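Local coordinates for probable zinc protease (Pseudomonas aeruginosa, PDB 4NNZ), which is probably a metallopeptidase subunit of the M16 family that forms one half of a heterodimeric zinc protease, at residues Ala96-Leu100 against Asp197-Val203; Ala267-Ile271 against Ala405-Phe410; Arg282-Leu287 against Leu332-Asp338. All coordinates share one frame; numbering follows the deposited sequence.

Contact 1. Residues Ala96-Leu100 against Asp197-Val203; sequences ARDRL and DVTADEV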
ATOM      1  N   ALA A  96      28.614 -27.570  14.967  1.00 50.74           N
ATOM      2  CA  ALA A  96      29.241 -28.837  15.092  1.00 48.72           C
ATOM      3  C   ALA A  96      28.209 -29.904  15.214  1.00 47.41           C
ATOM      4  O   ALA A  96      27.230 -29.808  15.879  1.00 43.40           O
ATOM      5  CB  ALA A  96      30.150 -28.834  16.284  1.00 47.70           C
ATOM      6  N   ARG A  97      28.490 -30.967  14.544  1.00 53.55           N
ATOM      7  CA  ARG A  97      27.510 -32.000  14.297  1.00 60.32           C
ATOM      8  C   ARG A  97      26.915 -32.561  15.572  1.00 56.69           C
ATOM      9  O   ARG A  97      25.779 -32.923  15.594  1.00 62.04           O
ATOM     10  CB  ARG A  97      28.038 -33.119  13.405  1.00 63.15           C
ATOM     11  CG  ARG A  97      29.227 -33.871  13.932  1.00 66.79           C
ATOM     12  CD  ARG A  97      28.970 -35.353  14.117  1.00 77.47           C
ATOM     13  NE  ARG A  97      27.648 -35.802  13.715  1.00 81.53           N
ATOM     14  CZ  ARG A  97      26.842 -36.513  14.488  1.00 81.31           C
ATOM     15  NH1 ARG A  97      27.207 -36.828  15.714  1.00 76.89           N
ATOM     16  NH2 ARG A  97      25.661 -36.882  14.048  1.00 77.44           N
ATOM     17  N   ASP A  98      27.660 -32.615  16.641  1.00 58.46           N
ATOM     18  CA  ASP A  98      27.120 -33.216  17.820  1.00 61.24           C
ATOM     19  C   ASP A  98      26.273 -32.255  18.582  1.00 59.87           C
ATOM     20  O   ASP A  98      25.568 -32.636  19.480  1.00 63.74           O
ATOM     21  CB  ASP A  98      28.232 -33.740  18.702  1.00 67.89           C
ATOM     22  CG  ASP A  98      29.458 -32.873  18.670  1.00 80.26           C
ATOM     23  OD1 ASP A  98      30.072 -32.730  17.571  1.00 89.85           O
ATOM     24  OD2 ASP A  98      29.806 -32.360  19.751  1.00 76.08           O
ATOM     25  N   ARG A  99      26.337 -30.999  18.213  1.00 62.18           N
ATOM     26  CA  ARG A  99      25.636 -29.965  18.937  1.00 62.65           C
ATOM     27  C   ARG A  99      24.261 -29.670  18.362  1.00 56.60           C
ATOM     28  O   ARG A  99      23.592 -28.776  18.784  1.00 48.42           O
ATOM     29  CB  ARG A  99      26.489 -28.708  19.006  1.00 67.00           C
ATOM     30  CG  ARG A  99      27.125 -28.435  20.357  1.00 69.49           C
ATOM     31  CD  ARG A  99      27.558 -29.697  21.071  1.00 81.23           C
ATOM     32  NE  ARG A  99      27.924 -29.473  22.472  1.00 86.32           N
ATOM     33  CZ  ARG A  99      28.888 -28.657  22.897  1.00 85.09           C
ATOM     34  NH1 ARG A  99      29.620 -27.966  22.042  1.00 82.84           N
ATOM     35  NH2 ARG A  99      29.126 -28.531  24.185  1.00 82.05           N
ATOM     36  N   LEU A 100      23.841 -30.458  17.400  1.00 57.65           N
ATOM     37  CA  LEU A 100      22.605 -30.206  16.699  1.00 56.08           C
ATOM     38  C   LEU A 100      21.415 -30.252  17.625  1.00 58.84           C
ATOM     39  O   LEU A 100      20.483 -29.481  17.481  1.00 60.73           O
ATOM     40  CB  LEU A 100      22.433 -31.203  15.574  1.00 51.56           C
ATOM     41  CG  LEU A 100      21.126 -31.166  14.811  1.00 55.17           C
ATOM     42  CD1 LEU A 100      20.802 -29.776  14.329  1.00 59.25           C
ATOM     43  CD2 LEU A 100      21.128 -32.110  13.651  1.00 52.89           C
ATOM     44  N   ASP A 197      26.501 -33.091   8.049  1.00 52.89           N
ATOM     45  CA  ASP A 197      26.950 -34.380   8.485  1.00 60.24           C
ATOM     46  C   ASP A 197      25.937 -34.962   9.442  1.00 60.29           C
ATOM     47  O   ASP A 197      26.167 -35.055  10.623  1.00 60.89           O
ATOM     48  CB  ASP A 197      28.279 -34.162   9.194  1.00 65.00           C
ATOM     49  CG  ASP A 197      28.994 -35.424   9.521  1.00 67.45           C
ATOM     50  OD1 ASP A 197      28.983 -36.354   8.717  1.00 70.83           O
ATOM     51  OD2 ASP A 197      29.605 -35.474  10.585  1.00 65.39           O
ATOM     52  N   VAL A 198      24.793 -35.349   8.916  1.00 63.32           N
ATOM     53  CA  VAL A 198      23.783 -35.982   9.729  1.00 69.76           C
ATOM     54  C   VAL A 198      23.032 -36.979   8.913  1.00 71.95           C
ATOM     55  O   VAL A 198      23.138 -37.000   7.714  1.00 66.37           O
ATOM     56  CB  VAL A 198      22.725 -35.021  10.261  1.00 69.72           C
ATOM     57  CG1 VAL A 198      23.282 -34.133  11.336  1.00 70.05           C
ATOM     58  CG2 VAL A 198      22.128 -34.232   9.132  1.00 74.63           C
ATOM     59  N   THR A 199      22.226 -37.768   9.600  1.00 71.75           N
ATOM     60  CA  THR A 199      21.371 -38.746   8.984  1.00 68.94           C
ATOM     61  C   THR A 199      19.946 -38.318   9.100  1.00 59.94           C
ATOM     62  O   THR A 199      19.525 -37.814  10.096  1.00 62.22           O
ATOM     63  CB  THR A 199      21.538 -40.106   9.633  1.00 67.88           C
ATOM     64  OG1 THR A 199      21.213 -40.020  11.013  1.00 64.90           O
ATOM     65  CG2 THR A 199      22.944 -40.519   9.521  1.00 72.22           C
ATOM     66  N   ALA A 200      19.199 -38.543   8.050  1.00 61.41           N
ATOM     67  CA  ALA A 200      17.862 -38.037   7.948  1.00 61.42           C
ATOM     68  C   ALA A 200      16.997 -38.578   9.036  1.00 61.36           C
ATOM     69  O   ALA A 200      16.073 -37.934   9.463  1.00 66.26           O
ATOM     70  CB  ALA A 200      17.286 -38.369   6.598  1.00 67.40           C
ATOM     71  N   ASP A 201      17.251 -39.801   9.433  1.00 61.82           N
ATOM     72  CA  ASP A 201      16.555 -40.377  10.552  1.00 62.36           C
ATOM     73  C   ASP A 201      16.897 -39.746  11.863  1.00 59.03           C
ATOM     74  O   ASP A 201      16.075 -39.612  12.735  1.00 56.45           O
ATOM     75  CB  ASP A 201      16.727 -41.866  10.565  1.00 66.77           C
ATOM     76  CG  ASP A 201      15.742 -42.534   9.689  1.00 67.99           C
ATOM     77  OD1 ASP A 201      14.544 -42.284   9.856  1.00 70.75           O
ATOM     78  OD2 ASP A 201      16.156 -43.277   8.804  1.00 74.96           O
ATOM     79  N   GLU A 202      18.140 -39.385  11.998  1.00 61.53           N
ATOM     80  CA  GLU A 202      18.551 -38.738  13.182  1.00 69.55           C
ATOM     81  C   GLU A 202      17.809 -37.437  13.304  1.00 66.54           C
ATOM     82  O   GLU A 202      17.299 -37.135  14.340  1.00 61.76           O
ATOM     83  CB  GLU A 202      20.027 -38.453  13.041  0.50 82.29           C
ATOM     84  CG  GLU A 202      20.787 -38.228  14.319  0.50 91.66           C
ATOM     85  CD  GLU A 202      22.244 -38.549  14.142  0.50100.93           C
ATOM     86  OE1 GLU A 202      22.804 -39.308  14.965  0.50110.28           O
ATOM     87  OE2 GLU A 202      22.813 -38.064  13.156  0.50101.33           O
ATOM     88  N   VAL A 203      17.762 -36.657  12.240  1.00 60.61           N
ATOM     89  CA  VAL A 203      17.077 -35.377  12.275  1.00 60.00           C
ATOM     90  C   VAL A 203      15.585 -35.540  12.525  1.00 57.95           C
ATOM     91  O   VAL A 203      14.985 -34.809  13.277  1.00 55.72           O
ATOM     92  CB  VAL A 203      17.290 -34.603  10.970  1.00 61.91           C
ATOM     93  CG1 VAL A 203      16.499 -33.323  10.974  1.00 62.15           C
ATOM     94  CG2 VAL A 203      18.744 -34.313  10.749  1.00 54.48           C
TER

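Contact 2. Residues Ala267-Ile271 against Ala405-Phe410; sequences ALRLI and AARTYF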
ATOM      1  N   ALA A 267      13.553 -16.402 -19.234  1.00 39.27           N
ATOM      2  CA  ALA A 267      13.974 -15.503 -20.268  1.00 40.97           C
ATOM      3  C   ALA A 267      14.351 -14.151 -19.709  1.00 40.78           C
ATOM      4  O   ALA A 267      15.261 -13.534 -20.160  1.00 43.98           O
ATOM      5  CB  ALA A 267      12.903 -15.371 -21.302  1.00 40.64           C
ATOM      6  N   LEU A 268      13.623 -13.692 -18.731  1.00 41.45           N
ATOM      7  CA  LEU A 268      13.982 -12.483 -18.040  1.00 44.54           C
ATOM      8  C   LEU A 268      15.289 -12.546 -17.259  1.00 42.00           C
ATOM      9  O   LEU A 268      16.017 -11.598 -17.209  1.00 42.88           O
ATOM     10  CB  LEU A 268      12.828 -12.014 -17.173  1.00 43.24           C
ATOM     11  CG  LEU A 268      11.706 -11.403 -17.957  1.00 41.53           C
ATOM     12  CD1 LEU A 268      10.526 -11.165 -17.069  1.00 44.32           C
ATOM     13  CD2 LEU A 268      12.132 -10.123 -18.617  1.00 40.89           C
ATOM     14  N   ARG A 269      15.561 -13.666 -16.633  1.00 39.59           N
ATOM     15  CA  ARG A 269      16.790 -13.841 -15.914  1.00 39.99           C
ATOM     16  C   ARG A 269      17.957 -13.772 -16.851  1.00 41.04           C
ATOM     17  O   ARG A 269      18.933 -13.135 -16.576  1.00 42.33           O
ATOM     18  CB  ARG A 269      16.765 -15.174 -15.207  1.00 40.52           C
ATOM     19  CG  ARG A 269      15.443 -15.422 -14.545  1.00 41.95           C
ATOM     20  CD  ARG A 269      15.366 -16.761 -13.879  1.00 44.32           C
ATOM     21  NE  ARG A 269      16.570 -17.108 -13.167  1.00 44.22           N
ATOM     22  CZ  ARG A 269      16.846 -18.320 -12.736  1.00 46.29           C
ATOM     23  NH1 ARG A 269      16.013 -19.289 -12.947  1.00 50.47           N
ATOM     24  NH2 ARG A 269      17.949 -18.559 -12.092  1.00 48.02           N
ATOM     25  N   LEU A 270      17.813 -14.426 -17.979  1.00 41.70           N
ATOM     26  CA  LEU A 270      18.789 -14.430 -19.018  1.00 40.30           C
ATOM     27  C   LEU A 270      18.996 -13.036 -19.574  1.00 42.62           C
ATOM     28  O   LEU A 270      20.089 -12.674 -19.898  1.00 45.36           O
ATOM     29  CB  LEU A 270      18.364 -15.396 -20.119  1.00 46.48           C
ATOM     30  CG  LEU A 270      19.059 -16.731 -20.348  1.00 47.47           C
ATOM     31  CD1 LEU A 270      20.550 -16.589 -20.363  1.00 49.75           C
ATOM     32  CD2 LEU A 270      18.679 -17.748 -19.307  1.00 50.55           C
ATOM     33  N   ILE A 271      17.950 -12.246 -19.686  1.00 40.34           N
ATOM     34  CA  ILE A 271      18.091 -10.895 -20.184  1.00 40.73           C
ATOM     35  C   ILE A 271      18.943 -10.050 -19.270  1.00 40.77           C
ATOM     36  O   ILE A 271      19.712  -9.246 -19.733  1.00 42.90           O
ATOM     37  CB  ILE A 271      16.731 -10.231 -20.478  1.00 40.62           C
ATOM     38  CG1 ILE A 271      16.156 -10.755 -21.765  1.00 41.71           C
ATOM     39  CG2 ILE A 271      16.836  -8.740 -20.664  1.00 39.10           C
ATOM     40  CD1 ILE A 271      14.673 -10.594 -21.849  1.00 40.36           C
ATOM     41  N   ALA A 405       9.931 -12.020 -24.519  1.00 54.24           N
ATOM     42  CA  ALA A 405       9.790 -11.436 -23.203  1.00 49.48           C
ATOM     43  C   ALA A 405      10.082  -9.960 -23.203  1.00 49.75           C
ATOM     44  O   ALA A 405       9.419  -9.215 -22.533  1.00 48.39           O
ATOM     45  CB  ALA A 405      10.664 -12.147 -22.197  1.00 49.15           C
ATOM     46  N   ALA A 406      11.091  -9.550 -23.950  1.00 48.35           N
ATOM     47  CA  ALA A 406      11.456  -8.149 -24.044  1.00 45.36           C
ATOM     48  C   ALA A 406      10.389  -7.304 -24.658  1.00 44.53           C
ATOM     49  O   ALA A 406      10.204  -6.193 -24.275  1.00 42.25           O
ATOM     50  CB  ALA A 406      12.735  -7.984 -24.811  1.00 45.24           C
ATOM     51  N   ARG A 407       9.733  -7.826 -25.666  1.00 44.21           N
ATOM     52  CA  ARG A 407       8.661  -7.107 -26.286  1.00 49.99           C
ATOM     53  C   ARG A 407       7.508  -6.929 -25.365  1.00 45.96           C
ATOM     54  O   ARG A 407       6.820  -5.947 -25.419  1.00 43.73           O
ATOM     55  CB  ARG A 407       8.168  -7.829 -27.505  1.00 58.49           C
ATOM     56  CG  ARG A 407       9.055  -7.727 -28.710  1.00 66.19           C
ATOM     57  CD  ARG A 407       8.675  -8.818 -29.671  1.00 74.31           C
ATOM     58  NE  ARG A 407       7.417  -8.487 -30.295  1.00 79.18           N
ATOM     59  CZ  ARG A 407       7.271  -7.457 -31.108  1.00 92.69           C
ATOM     60  NH1 ARG A 407       8.325  -6.696 -31.386  1.00 90.39           N
ATOM     61  NH2 ARG A 407       6.086  -7.187 -31.645  1.00 89.18           N
ATOM     62  N   THR A 408       7.228  -7.970 -24.620  1.00 44.49           N
ATOM     63  CA  THR A 408       6.149  -7.972 -23.693  1.00 41.76           C
ATOM     64  C   THR A 408       6.344  -7.043 -22.531  1.00 41.64           C
ATOM     65  O   THR A 408       5.463  -6.322 -22.184  1.00 46.06           O
ATOM     66  CB  THR A 408       5.908  -9.398 -23.213  1.00 46.52           C
ATOM     67  OG1 THR A 408       5.738 -10.228 -24.349  1.00 50.52           O
ATOM     68  CG2 THR A 408       4.692  -9.505 -22.393  1.00 46.17           C
ATOM     69  N   TYR A 409       7.503  -7.081 -21.915  1.00 42.36           N
ATOM     70  CA  TYR A 409       7.673  -6.416 -20.647  1.00 39.42           C
ATOM     71  C   TYR A 409       8.331  -5.062 -20.601  1.00 38.42           C
ATOM     72  O   TYR A 409       8.065  -4.307 -19.714  1.00 36.93           O
ATOM     73  CB  TYR A 409       8.278  -7.363 -19.651  1.00 39.28           C
ATOM     74  CG  TYR A 409       7.384  -8.519 -19.388  1.00 39.38           C
ATOM     75  CD1 TYR A 409       6.241  -8.368 -18.662  1.00 42.07           C
ATOM     76  CD2 TYR A 409       7.667  -9.753 -19.889  1.00 40.12           C
ATOM     77  CE1 TYR A 409       5.407  -9.423 -18.430  1.00 42.14           C
ATOM     78  CE2 TYR A 409       6.845 -10.809 -19.662  1.00 43.06           C
ATOM     79  CZ  TYR A 409       5.720 -10.638 -18.933  1.00 43.44           C
ATOM     80  OH  TYR A 409       4.898 -11.686 -18.718  1.00 44.34           O
ATOM     81  N   PHE A 410       9.171  -4.762 -21.552  1.00 40.52           N
ATOM     82  CA  PHE A 410       9.829  -3.498 -21.522  1.00 41.13           C
ATOM     83  C   PHE A 410       9.002  -2.444 -22.198  1.00 41.34           C
ATOM     84  O   PHE A 410       9.419  -1.831 -23.116  1.00 46.13           O
ATOM     85  CB  PHE A 410      11.210  -3.619 -22.129  1.00 45.14           C
ATOM     86  CG  PHE A 410      12.099  -4.556 -21.386  1.00 46.96           C
ATOM     87  CD1 PHE A 410      11.979  -4.680 -20.035  1.00 47.21           C
ATOM     88  CD2 PHE A 410      13.026  -5.312 -22.034  1.00 47.85           C
ATOM     89  CE1 PHE A 410      12.759  -5.538 -19.332  1.00 46.57           C
ATOM     90  CE2 PHE A 410      13.820  -6.177 -21.335  1.00 50.37           C
ATOM     91  CZ  PHE A 410      13.684  -6.289 -19.980  1.00 49.24           C
TER

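Contact 3. Residues Arg282-Leu287 against Leu332-Asp338; sequences RLASRL and LWKQLDD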
ATOM      1  N   ARG A 282      26.207  -6.252 -22.604  1.00 46.96           N
ATOM      2  CA  ARG A 282      25.789  -5.160 -23.452  1.00 47.33           C
ATOM      3  C   ARG A 282      25.938  -3.778 -22.889  1.00 43.33           C
ATOM      4  O   ARG A 282      26.401  -2.899 -23.567  1.00 41.61           O
ATOM      5  CB  ARG A 282      24.340  -5.351 -23.820  1.00 45.01           C
ATOM      6  CG  ARG A 282      24.141  -5.997 -25.143  1.00 50.30           C
ATOM      7  CD  ARG A 282      23.563  -7.374 -25.029  1.00 53.41           C
ATOM      8  NE  ARG A 282      22.469  -7.493 -25.953  1.00 64.38           N
ATOM      9  CZ  ARG A 282      22.603  -7.843 -27.213  1.00 66.06           C
ATOM     10  NH1 ARG A 282      23.784  -8.153 -27.684  1.00 66.29           N
ATOM     11  NH2 ARG A 282      21.553  -7.912 -27.982  1.00 66.26           N
ATOM     12  N   LEU A 283      25.534  -3.584 -21.661  1.00 41.61           N
ATOM     13  CA  LEU A 283      25.598  -2.275 -21.107  1.00 45.39           C
ATOM     14  C   LEU A 283      27.009  -1.784 -20.999  1.00 44.36           C
ATOM     15  O   LEU A 283      27.265  -0.634 -21.247  1.00 44.12           O
ATOM     16  CB  LEU A 283      24.926  -2.237 -19.756  1.00 48.25           C
ATOM     17  CG  LEU A 283      23.429  -2.404 -19.746  1.00 47.73           C
ATOM     18  CD1 LEU A 283      22.930  -2.385 -18.325  1.00 48.73           C
ATOM     19  CD2 LEU A 283      22.816  -1.301 -20.554  1.00 45.42           C
ATOM     20  N   ALA A 284      27.917  -2.641 -20.583  1.00 45.42           N
ATOM     21  CA  ALA A 284      29.285  -2.214 -20.473  1.00 46.64           C
ATOM     22  C   ALA A 284      29.935  -1.872 -21.790  1.00 43.00           C
ATOM     23  O   ALA A 284      30.537  -0.837 -21.933  1.00 42.03           O
ATOM     24  CB  ALA A 284      30.092  -3.278 -19.768  1.00 43.60           C
ATOM     25  N   SER A 285      29.855  -2.781 -22.733  1.00 45.24           N
ATOM     26  CA  SER A 285      30.468  -2.548 -23.997  1.00 47.44           C
ATOM     27  C   SER A 285      29.839  -1.410 -24.719  1.00 50.28           C
ATOM     28  O   SER A 285      30.507  -0.551 -25.235  1.00 57.17           O
ATOM     29  CB  SER A 285      30.257  -3.762 -24.835  1.00 45.67           C
ATOM     30  OG  SER A 285      29.352  -4.583 -24.192  1.00 49.55           O
ATOM     31  N   ARG A 286      28.537  -1.458 -24.835  1.00 49.10           N
ATOM     32  CA  ARG A 286      27.818  -0.409 -25.484  1.00 47.04           C
ATOM     33  C   ARG A 286      27.698   0.958 -24.825  1.00 52.89           C
ATOM     34  O   ARG A 286      27.800   1.942 -25.506  1.00 55.55           O
ATOM     35  CB  ARG A 286      26.493  -0.930 -25.943  1.00 44.71           C
ATOM     36  CG  ARG A 286      26.649  -2.201 -26.706  1.00 47.61           C
ATOM     37  CD  ARG A 286      25.346  -2.620 -27.314  1.00 51.82           C
ATOM     38  NE  ARG A 286      25.503  -3.837 -28.062  1.00 57.20           N
ATOM     39  CZ  ARG A 286      24.563  -4.395 -28.787  1.00 56.18           C
ATOM     40  NH1 ARG A 286      23.388  -3.839 -28.871  1.00 55.78           N
ATOM     41  NH2 ARG A 286      24.813  -5.509 -29.427  1.00 53.99           N
ATOM     42  N   LEU A 287      27.399   1.031 -23.535  1.00 50.11           N
ATOM     43  CA  LEU A 287      27.149   2.322 -22.912  1.00 49.14           C
ATOM     44  C   LEU A 287      28.250   2.895 -22.065  1.00 49.02           C
ATOM     45  O   LEU A 287      28.478   4.067 -22.071  1.00 47.50           O
ATOM     46  CB  LEU A 287      25.873   2.275 -22.111  1.00 47.38           C
ATOM     47  CG  LEU A 287      24.680   1.932 -22.952  1.00 48.61           C
ATOM     48  CD1 LEU A 287      23.423   2.090 -22.139  1.00 52.01           C
ATOM     49  CD2 LEU A 287      24.632   2.820 -24.165  1.00 48.52           C
ATOM     50  N   LEU A 332      19.438   3.618 -22.452  1.00 45.84           N
ATOM     51  CA  LEU A 332      18.897   2.374 -21.996  1.00 45.21           C
ATOM     52  C   LEU A 332      17.749   1.878 -22.838  1.00 47.10           C
ATOM     53  O   LEU A 332      17.659   0.713 -23.102  1.00 50.79           O
ATOM     54  CB  LEU A 332      18.481   2.485 -20.546  1.00 45.41           C
ATOM     55  CG  LEU A 332      19.651   2.634 -19.596  1.00 47.57           C
ATOM     56  CD1 LEU A 332      19.225   3.150 -18.256  1.00 52.93           C
ATOM     57  CD2 LEU A 332      20.431   1.361 -19.429  1.00 45.70           C
ATOM     58  N   TRP A 333      16.863   2.756 -23.254  1.00 46.48           N
ATOM     59  CA  TRP A 333      15.750   2.350 -24.072  1.00 44.17           C
ATOM     60  C   TRP A 333      16.259   1.805 -25.381  1.00 43.29           C
ATOM     61  O   TRP A 333      15.724   0.873 -25.898  1.00 44.35           O
ATOM     62  CB  TRP A 333      14.771   3.488 -24.286  1.00 43.82           C
ATOM     63  CG  TRP A 333      13.670   3.567 -23.290  1.00 44.47           C
ATOM     64  CD1 TRP A 333      13.449   4.569 -22.439  1.00 43.40           C
ATOM     65  CD2 TRP A 333      12.637   2.620 -23.057  1.00 42.28           C
ATOM     66  NE1 TRP A 333      12.371   4.323 -21.685  1.00 42.31           N
ATOM     67  CE2 TRP A 333      11.846   3.125 -22.050  1.00 41.65           C
ATOM     68  CE3 TRP A 333      12.308   1.397 -23.610  1.00 43.99           C
ATOM     69  CZ2 TRP A 333      10.756   2.460 -21.578  1.00 43.52           C
ATOM     70  CZ3 TRP A 333      11.237   0.744 -23.138  1.00 44.55           C
ATOM     71  CH2 TRP A 333      10.467   1.268 -22.138  1.00 46.19           C
ATOM     72  N   LYS A 334      17.324   2.373 -25.891  1.00 42.58           N
ATOM     73  CA  LYS A 334      17.885   1.915 -27.126  1.00 46.66           C
ATOM     74  C   LYS A 334      18.345   0.494 -27.017  1.00 45.64           C
ATOM     75  O   LYS A 334      18.111  -0.296 -27.881  1.00 47.13           O
ATOM     76  CB  LYS A 334      19.081   2.767 -27.468  1.00 51.75           C
ATOM     77  CG  LYS A 334      19.034   3.366 -28.842  1.00 56.87           C
ATOM     78  CD  LYS A 334      20.394   3.872 -29.266  1.00 64.96           C
ATOM     79  CE  LYS A 334      21.186   2.831 -30.038  1.00 65.14           C
ATOM     80  NZ  LYS A 334      21.757   3.351 -31.303  1.00 61.24           N
ATOM     81  N   GLN A 335      19.024   0.181 -25.948  1.00 42.52           N
ATOM     82  CA  GLN A 335      19.431  -1.166 -25.683  1.00 43.12           C
ATOM     83  C   GLN A 335      18.289  -2.116 -25.454  1.00 42.70           C
ATOM     84  O   GLN A 335      18.345  -3.226 -25.869  1.00 45.83           O
ATOM     85  CB  GLN A 335      20.394  -1.180 -24.524  1.00 45.40           C
ATOM     86  CG  GLN A 335      21.602  -0.327 -24.790  1.00 48.69           C
ATOM     87  CD  GLN A 335      22.265  -0.674 -26.095  1.00 49.84           C
ATOM     88  OE1 GLN A 335      22.389  -1.830 -26.428  1.00 51.87           O
ATOM     89  NE2 GLN A 335      22.681   0.323 -26.838  1.00 45.38           N
ATOM     90  N   LEU A 336      17.267  -1.688 -24.755  1.00 45.68           N
ATOM     91  CA  LEU A 336      16.077  -2.486 -24.620  1.00 43.87           C
ATOM     92  C   LEU A 336      15.373  -2.703 -25.931  1.00 44.41           C
ATOM     93  O   LEU A 336      14.881  -3.753 -26.168  1.00 43.18           O
ATOM     94  CB  LEU A 336      15.134  -1.891 -23.604  1.00 44.77           C
ATOM     95  CG  LEU A 336      15.694  -1.777 -22.199  1.00 43.25           C
ATOM     96  CD1 LEU A 336      14.887  -0.858 -21.326  1.00 44.02           C
ATOM     97  CD2 LEU A 336      15.820  -3.119 -21.554  1.00 43.94           C
ATOM     98  N   ASP A 337      15.329  -1.702 -26.787  1.00 43.48           N
ATOM     99  CA  ASP A 337      14.742  -1.849 -28.104  1.00 50.10           C
ATOM    100  C   ASP A 337      15.479  -2.855 -28.966  1.00 46.61           C
ATOM    101  O   ASP A 337      14.883  -3.600 -29.699  1.00 41.72           O
ATOM    102  CB  ASP A 337      14.641  -0.514 -28.812  1.00 53.10           C
ATOM    103  CG  ASP A 337      13.400   0.223 -28.453  1.00 63.37           C
ATOM    104  OD1 ASP A 337      12.391  -0.421 -28.177  1.00 67.18           O
ATOM    105  OD2 ASP A 337      13.423   1.458 -28.421  1.00 74.23           O
ATOM    106  N   ASP A 338      16.778  -2.888 -28.831  1.00 46.77           N
ATOM    107  CA  ASP A 338      17.564  -3.753 -29.642  1.00 53.47           C
ATOM    108  C   ASP A 338      17.149  -5.169 -29.395  1.00 51.94           C
ATOM    109  O   ASP A 338      17.096  -5.951 -30.299  1.00 51.81           O
ATOM    110  CB  ASP A 338      19.023  -3.566 -29.308  1.00 56.37           C
ATOM    111  CG  ASP A 338      19.922  -4.504 -30.055  1.00 67.42           C
ATOM    112  OD1 ASP A 338      19.723  -5.715 -30.006  1.00 72.99           O
ATOM    113  OD2 ASP A 338      20.878  -4.040 -30.685  1.00 73.73           O
TER

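Contact 1. Residues Ala96-Leu100 against Asp197-Val203
Glu202 OE2 is gripped from two directions: Arg97 NH2 forms a salt bridge to it at 3.2 Å, and Thr199 OG1 of its own segment gives it a weak hydrogen bond at 3.3 Å. The arginine presents the edge of its guanidinium, whose plane is turned 40° from that of the Glu202 carboxylate. Glu202 suits its place because its chain runs extended beyond CG and can carry the charge from the first turn of the helix across to the loop.

Arg97 arrives there on a bent chain. Its CG lies between the backbone N and the carbonyl carbon (chi1 60°), and the chain bends twice more before the guanidinium. The bent chain runs past Asp197, where Arg97 NE and Asp197 OD2 make a long salt bridge of 3.7 Å with the two flat groups 80° apart. One arginine thus links two carboxylates into a charge network, which probably favours keeping both ionised.

Thr199 is the N-cap of helix 200-211, and its OG1 also accepts from Glu202 N at 3.3 Å. A short hydroxyl side chain can reach forward in this way to a first-turn N-H that has no carbonyl four residues earlier in the helix to bond to. Beneath the charges the contact is apolar: Leu100 CD2 rests on Val198 CG1 at 3.8 Å.

Segment 96-100 joins strand 89-96 to helix 100-112, and 197-203 joins strand 190-196 to helix 200-211. Strand 28-35 runs between those two strands; Val29 on it touches Leu100 and Val198, and Pro27, in the loop just before it, touches Arg97 and Asp197.

Contact 2. Residues Ala267-Ile271 against Ala405-Phe410
Leu268, Ile271 and Ala405 bury most of the surface here, the first two reaching from helix 262-276 toward the last turn of helix 399-409. Ala405 suits a place where one helix faces another: its methyl group fills little room, so Ala267 CB comes to 4.0 Å of Ala405 CB, while Leu268 CD2 and Ile271 CD1 approach that same methyl from the longer side chains.

Ile271 uses its beta branch to serve two neighbours. With chi1 at -77°, its CG1 arm leads CD1 to Ala405 and Ala406, whereas CG2, opposite the backbone N, meets the edge of the Phe410 ring, 4.0 Å from CE2. Leu268 likewise divides its methyls: CD1 lies 4.3 Å from Tyr409 CD2, and CD2 approaches Phe410 CZ at 4.4 Å. No hydrogen bond joins the segments, and the packing is entirely apolar.

Phe410, just beyond the helix end, also meets the ring of Phe251, from strand 246-253, with the planes inclined at about 60°, and forms an edge-to-face pair with Phe311 of strand 309-317. Two helices crossing nearly at right angles (95°), packed beside a mixed sheet, are consistent with the alpha/beta architecture of an M16 peptidase domain.

Contact 3. Residues Arg282-Leu287 against Leu332-Asp338
Arg286 and Asp338 join two helices of an M16-type alpha/beta domain, 282-288 and 325-341, through a salt-bridge network that also includes Arg282. Arg286 NH1 donates to Asp338 OD2 at 3.1 Å, with an N-H...O angle of 149°. The acceptor lies close to the guanidinium plane, but the donor meets the carboxylate from above, 69° out of its plane. The same NH1 gives a second, weak hydrogen bond to Gln335 OE1 at 3.3 Å, so two acceptors one helical turn apart share a single nitrogen.

Asp338 is short, yet both its oxygens are engaged. While OD2 takes Arg286, OD1 forms a salt bridge with Arg282 NH2 at 3.5 Å. The stronger ionic partner of Arg282 is Glu348, outside the two segments, which its NH1 reaches. Two arginines are therefore balanced by two carboxylates, an arrangement that probably lowers the cost of burying Arg282.

Arg286 runs straight out from CG to NE, the long reach an arginine offers between segments whose helix axes come no closer than 11.2 Å. Gln335 does the reverse: its chain folds at chi2 (-52°), bringing OE1 beside the arginine, and its amide is turned almost perpendicular to the guanidinium. A neutral amide suits this buried place because it can accept from Arg286 without adding another charge. The inner bend of the same glutamine is apolar, with CG 4.0 Å from Leu287 CD1.

Below the polar layer, leucines fill the gap between the helices and the sheet. Leu332 CD2 touches Leu287 CD1 at 4.1 Å, and its nearest partner across the contact is the methyl carbon Leu283 CD2, at 3.7 Å.

Overall arrangement
Contacts 2 and 3 belong together, and contact 1 stands apart on the opposite side of the chain's centre. Helices 262-276 and 282-288 follow one another, and contact 3 is nested inside the loop that contact 2 closes. The centres of contacts 2 and 3 are 14 Å apart, and the two touch where Phe410 CD2 meets Leu336 CD2 at 3.6 Å. Contacts 2 and 3 lie beside the five-stranded sheet; contact 1 lies beside the six-stranded one, its centre 43 Å from that of contact 2 and 50 Å from that of contact 3. None includes helix 49-56, whose HXXEH sequence is the zinc-binding signature of the M16 family and probably marks the active site.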